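Local coordinates for endo-1,4-beta-mannanase (Eisenia fetida, PDB 5Y6T), which probably hydrolyses internal beta-1,4-mannosidic linkages in mannan polysaccharides, as a cold-adapted glycoside hydrolase of family GH5, at residues E52-N64 / F338-G350. Numbering follows the deposited sequence.
Sequences EDYIVRIKAEGGN and FATQAQGLNHLRG
Arg57 lays its guanidinium over one face of the Phe338 ring, a cation-pi contact supported by Arg57 CZ lying 4.2 Å from the Phe338 ring centroid and 6° off the normal. The planes are 38° apart, and the tilt brings Arg57 NH1 closest, 3.4 Å above the ring plane over its centre; a salt bridge from Arg57 NE to Asp53 OD2 (2.9 Å) steadies the arginine. Phe338 CE2 meets Ile58 CG1, while Ala342 CB packs against Glu61 CG at 3.5 Å. A bend at chi2 folds the Glu61 carboxylate alongside the Asn346 amide. There Asn346 ND2 gives one hydrogen to Glu61 OE1, nearly straight onto its anti lone pair (2.9 Å), and the other to Glu61 O (2.8 Å), which fixes the amide's rotation. Arg349 NH1 donates to Ala60 O (2.9 Å), just before Gly62, whose positive phi, with Gly62 N bonded to Lys59 O and Gly63 N to Ile58 O, makes a Schellman motif. A water bridges Gly62 O and Leu345 O. The contact joins the first and last helices of the chain, their segment axes 47° apart, around the (beta/alpha)8 barrel expected of GH5. Toward the barrel, Leu345 and Phe338 touch Met27 of strand 20-28; at the flanks Leu345 touches Phe312 of helix 308-317 and Ile55 packs on helix 95-108.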
loop_
_atom_site.group_PDB
_atom_site.type_symbol
_atom_site.label_atom_id
_atom_site.label_comp_id
_atom_site.label_asym_id
_atom_site.label_seq_id
_atom_site.Cartn_x
_atom_site.Cartn_y
_atom_site.Cartn_z
ATOM N N GLU A 52 -16.092 -7.400 -6.508
ATOM C CA GLU A 52 -16.369 -6.747 -7.783
ATOM C C GLU A 52 -17.363 -5.603 -7.650
ATOM O O GLU A 52 -17.228 -4.629 -8.348
ATOM C CB GLU A 52 -16.820 -7.786 -8.822
ATOM C CG GLU A 52 -15.721 -8.807 -9.095
ATOM C CD GLU A 52 -16.100 -9.982 -10.038
ATOM O OE1 GLU A 52 -17.215 -9.987 -10.595
ATOM O OE2 GLU A 52 -15.238 -10.870 -10.257
ATOM N N ASP A 53 -18.341 -5.737 -6.749
ATOM C CA ASP A 53 -19.268 -4.700 -6.446
ATOM C C ASP A 53 -18.490 -3.483 -5.883
ATOM O O ASP A 53 -18.836 -2.350 -6.204
ATOM C CB ASP A 53 -20.332 -5.221 -5.472
ATOM C CG ASP A 53 -21.425 -4.232 -5.177
ATOM O OD1 ASP A 53 -22.127 -3.818 -6.098
ATOM O OD2 ASP A 53 -21.534 -3.842 -4.018
ATOM N N TYR A 54 -17.430 -3.692 -5.092
ATOM C CA TYR A 54 -16.705 -2.512 -4.608
ATOM C C TYR A 54 -16.103 -1.753 -5.770
ATOM O O TYR A 54 -16.057 -0.525 -5.770
ATOM C CB TYR A 54 -15.593 -2.914 -3.672
ATOM C CG TYR A 54 -16.039 -3.252 -2.304
ATOM C CD1 TYR A 54 -16.629 -2.313 -1.500
ATOM C CD2 TYR A 54 -15.757 -4.497 -1.770
ATOM C CE1 TYR A 54 -17.002 -2.650 -0.189
ATOM C CE2 TYR A 54 -16.111 -4.826 -0.482
ATOM C CZ TYR A 54 -16.725 -3.900 0.287
ATOM O OH TYR A 54 -17.019 -4.279 1.552
ATOM N N ILE A 55 -15.584 -2.480 -6.758
ATOM C CA ILE A 55 -14.964 -1.817 -7.929
ATOM C C ILE A 55 -15.971 -0.956 -8.642
ATOM O O ILE A 55 -15.757 0.224 -8.969
ATOM C CB ILE A 55 -14.466 -2.850 -8.925
ATOM C CG1 ILE A 55 -13.237 -3.609 -8.428
ATOM C CG2 ILE A 55 -14.060 -2.178 -10.217
ATOM C CD1 ILE A 55 -12.871 -4.780 -9.292
ATOM N N VAL A 56 -17.116 -1.570 -8.914
ATOM C CA VAL A 56 -18.194 -0.827 -9.565
ATOM C C VAL A 56 -18.681 0.444 -8.801
ATOM O O VAL A 56 -18.808 1.539 -9.424
ATOM C CB VAL A 56 -19.404 -1.765 -9.925
ATOM C CG1 VAL A 56 -20.492 -0.947 -10.615
ATOM C CG2 VAL A 56 -18.940 -2.891 -10.896
ATOM N N ARG A 57 -18.917 0.288 -7.516
ATOM C CA ARG A 57 -19.431 1.342 -6.655
ATOM C C ARG A 57 -18.412 2.452 -6.484
ATOM O O ARG A 57 -18.774 3.613 -6.545
ATOM C CB ARG A 57 -19.870 0.768 -5.338
ATOM C CG ARG A 57 -21.094 -0.141 -5.532
ATOM C CD ARG A 57 -21.897 -0.321 -4.273
ATOM N NE ARG A 57 -21.233 -1.102 -3.252
ATOM C CZ ARG A 57 -21.013 -0.705 -2.009
ATOM N NH1 ARG A 57 -21.354 0.499 -1.612
ATOM N NH2 ARG A 57 -20.433 -1.530 -1.153
ATOM N N ILE A 58 -17.120 2.087 -6.413
ATOM C CA ILE A 58 -16.073 3.108 -6.367
ATOM C C ILE A 58 -16.043 3.937 -7.649
ATOM O O ILE A 58 -16.036 5.177 -7.576
ATOM C CB ILE A 58 -14.705 2.464 -6.018
ATOM C CG1 ILE A 58 -14.729 2.031 -4.555
ATOM C CG2 ILE A 58 -13.583 3.446 -6.360
ATOM C CD1 ILE A 58 -13.582 1.169 -4.123
ATOM N N LYS A 59 -16.054 3.276 -8.796
ATOM C CA LYS A 59 -16.034 3.986 -10.047
ATOM C C LYS A 59 -17.263 4.860 -10.180
ATOM O O LYS A 59 -17.192 5.975 -10.695
ATOM C CB LYS A 59 -15.823 3.056 -11.240
ATOM C CG LYS A 59 -15.811 3.787 -12.589
ATOM C CD LYS A 59 -14.519 4.632 -12.734
ATOM C CE LYS A 59 -14.724 6.144 -12.739
ATOM N NZ LYS A 59 -13.420 6.895 -12.694
ATOM N N ALA A 60 -18.420 4.323 -9.806
ATOM C CA ALA A 60 -19.676 5.094 -9.903
ATOM C C ALA A 60 -19.665 6.444 -9.149
ATOM O O ALA A 60 -20.286 7.384 -9.611
ATOM C CB ALA A 60 -20.848 4.271 -9.467
ATOM N N GLU A 61 -18.881 6.529 -8.068
ATOM C CA GLU A 61 -18.764 7.701 -7.228
ATOM C C GLU A 61 -17.675 8.639 -7.723
ATOM O O GLU A 61 -17.487 9.755 -7.182
ATOM C CB GLU A 61 -18.489 7.262 -5.781
ATOM C CG GLU A 61 -19.573 6.441 -5.123
ATOM C CD GLU A 61 -20.937 7.068 -5.034
ATOM O OE1 GLU A 61 -21.095 8.293 -5.250
ATOM O OE2 GLU A 61 -21.870 6.243 -4.706
ATOM N N GLY A 62 -16.965 8.192 -8.740
ATOM C CA GLY A 62 -15.850 8.962 -9.317
ATOM C C GLY A 62 -14.439 8.583 -8.922
ATOM O O GLY A 62 -13.477 9.222 -9.359
ATOM N N GLY A 63 -14.282 7.496 -8.179
ATOM C CA GLY A 63 -12.925 7.069 -7.840
ATOM C C GLY A 63 -12.309 6.399 -9.023
ATOM O O GLY A 63 -13.009 5.915 -9.960
ATOM N N ASN A 64 -11.009 6.280 -8.972
ATOM C CA ASN A 64 -10.273 5.602 -10.040
ATOM C C ASN A 64 -9.315 4.543 -9.592
ATOM O O ASN A 64 -8.511 4.078 -10.392
ATOM C CB ASN A 64 -9.526 6.638 -10.899
ATOM C CG ASN A 64 -8.460 7.412 -10.125
ATOM O OD1 ASN A 64 -7.975 6.939 -9.048
ATOM N ND2 ASN A 64 -8.146 8.626 -10.595
ATOM N N PHE A 338 -18.965 3.789 3.683
ATOM C CA PHE A 338 -18.763 3.915 2.233
ATOM C C PHE A 338 -19.365 5.265 1.767
ATOM O O PHE A 338 -18.767 6.013 0.970
ATOM C CB PHE A 338 -19.392 2.757 1.486
ATOM C CG PHE A 338 -19.052 2.750 0.061
ATOM C CD1 PHE A 338 -19.776 3.539 -0.846
ATOM C CD2 PHE A 338 -18.007 1.987 -0.411
ATOM C CE1 PHE A 338 -19.430 3.537 -2.223
ATOM C CE2 PHE A 338 -17.686 1.984 -1.761
ATOM C CZ PHE A 338 -18.379 2.780 -2.655
ATOM N N ALA A 339 -20.589 5.568 2.251
ATOM C CA ALA A 339 -21.303 6.790 1.803
ATOM C C ALA A 339 -20.499 8.066 2.096
ATOM O O ALA A 339 -20.434 8.986 1.295
ATOM C CB ALA A 339 -22.677 6.892 2.464
ATOM N N THR A 340 -19.867 8.091 3.254
ATOM C CA THR A 340 -19.045 9.237 3.586
ATOM C C THR A 340 -17.849 9.326 2.624
ATOM O O THR A 340 -17.540 10.393 2.062
ATOM C CB THR A 340 -18.612 9.183 5.079
ATOM O OG1 THR A 340 -19.756 9.418 5.899
ATOM C CG2 THR A 340 -17.523 10.214 5.436
ATOM N N GLN A 341 -17.147 8.227 2.463
ATOM C CA GLN A 341 -15.985 8.206 1.562
ATOM C C GLN A 341 -16.380 8.586 0.136
ATOM O O GLN A 341 -15.618 9.308 -0.551
ATOM C CB GLN A 341 -15.306 6.851 1.592
ATOM C CG GLN A 341 -14.689 6.589 2.964
ATOM C CD GLN A 341 -14.314 5.138 3.203
ATOM O OE1 GLN A 341 -13.266 4.714 2.780
ATOM N NE2 GLN A 341 -15.214 4.381 3.759
ATOM N N ALA A 342 -17.522 8.089 -0.323
ATOM C CA ALA A 342 -18.037 8.455 -1.642
ATOM C C ALA A 342 -18.072 9.982 -1.787
ATOM O O ALA A 342 -17.869 10.450 -2.859
ATOM C CB ALA A 342 -19.418 7.878 -1.888
ATOM N N GLN A 343 -18.386 10.750 -0.743
ATOM C CA GLN A 343 -18.461 12.239 -0.905
ATOM C C GLN A 343 -17.115 12.793 -1.336
ATOM O O GLN A 343 -17.010 13.743 -2.108
ATOM C CB GLN A 343 -18.955 12.929 0.346
ATOM C CG GLN A 343 -20.341 12.488 0.790
ATOM C CD GLN A 343 -20.687 13.207 2.115
ATOM O OE1 GLN A 343 -20.073 12.979 3.137
ATOM N NE2 GLN A 343 -21.590 14.140 2.041
ATOM N N GLY A 344 -16.044 12.242 -0.801
ATOM C CA GLY A 344 -14.739 12.681 -1.255
ATOM C C GLY A 344 -14.401 12.303 -2.640
ATOM O O GLY A 344 -13.801 13.106 -3.320
ATOM N N LEU A 345 -14.772 11.078 -3.054
ATOM C CA LEU A 345 -14.587 10.683 -4.437
ATOM C C LEU A 345 -15.374 11.619 -5.343
ATOM O O LEU A 345 -14.875 12.092 -6.358
ATOM C CB LEU A 345 -14.978 9.247 -4.678
ATOM C CG LEU A 345 -14.249 8.221 -3.793
ATOM C CD1 LEU A 345 -14.684 6.862 -4.277
ATOM C CD2 LEU A 345 -12.757 8.422 -3.895
ATOM N N ASN A 346 -16.629 11.892 -4.955
ATOM C CA ASN A 346 -17.443 12.786 -5.752
ATOM C C ASN A 346 -16.777 14.129 -5.975
ATOM O O ASN A 346 -16.780 14.677 -7.075
ATOM C CB ASN A 346 -18.800 13.091 -5.123
ATOM C CG ASN A 346 -19.742 11.896 -4.901
ATOM O OD1 ASN A 346 -20.630 12.042 -4.044
ATOM N ND2 ASN A 346 -19.577 10.769 -5.571
ATOM N N HIS A 347 -16.200 14.661 -4.922
ATOM C CA HIS A 347 -15.549 15.965 -4.988
ATOM C C HIS A 347 -14.424 16.070 -6.023
ATOM O O HIS A 347 -14.258 17.115 -6.676
ATOM C CB HIS A 347 -15.020 16.325 -3.627
ATOM C CG HIS A 347 -14.269 17.618 -3.598
ATOM N ND1 HIS A 347 -14.864 18.838 -3.830
ATOM C CD2 HIS A 347 -12.947 17.872 -3.391
ATOM C CE1 HIS A 347 -13.951 19.796 -3.754
ATOM N NE2 HIS A 347 -12.773 19.238 -3.506
ATOM N N LEU A 348 -13.644 15.010 -6.202
ATOM C CA LEU A 348 -12.540 15.023 -7.188
ATOM C C LEU A 348 -12.925 14.654 -8.598
ATOM O O LEU A 348 -12.147 14.834 -9.532
ATOM C CB LEU A 348 -11.334 14.177 -6.754
ATOM C CG LEU A 348 -10.738 14.697 -5.443
ATOM C CD1 LEU A 348 -9.521 13.873 -5.131
ATOM C CD2 LEU A 348 -10.362 16.179 -5.480
ATOM N N ARG A 349 -14.098 14.080 -8.743
ATOM C CA ARG A 349 -14.538 13.591 -10.072
ATOM C C ARG A 349 -14.420 14.747 -11.090
ATOM O O ARG A 349 -14.798 15.920 -10.816
ATOM C CB ARG A 349 -15.975 13.115 -10.029
ATOM C CG ARG A 349 -16.352 12.413 -11.331
ATOM C CD ARG A 349 -17.768 12.071 -11.619
ATOM N NE ARG A 349 -18.670 12.016 -10.503
ATOM C CZ ARG A 349 -19.351 10.950 -10.114
ATOM N NH1 ARG A 349 -19.171 9.801 -10.710
ATOM N NH2 ARG A 349 -20.243 11.065 -9.157
ATOM N N GLY A 350 -13.907 14.383 -12.252
ATOM C CA GLY A 350 -13.850 15.337 -13.379
ATOM C C GLY A 350 -12.706 16.334 -13.287
ATOM O O GLY A 350 -12.548 17.128 -14.189
HETATM O O HOH W 1 -18.258 7.976 -12.680
HETATM O O HOH W 2 -12.548 10.926 -7.243
#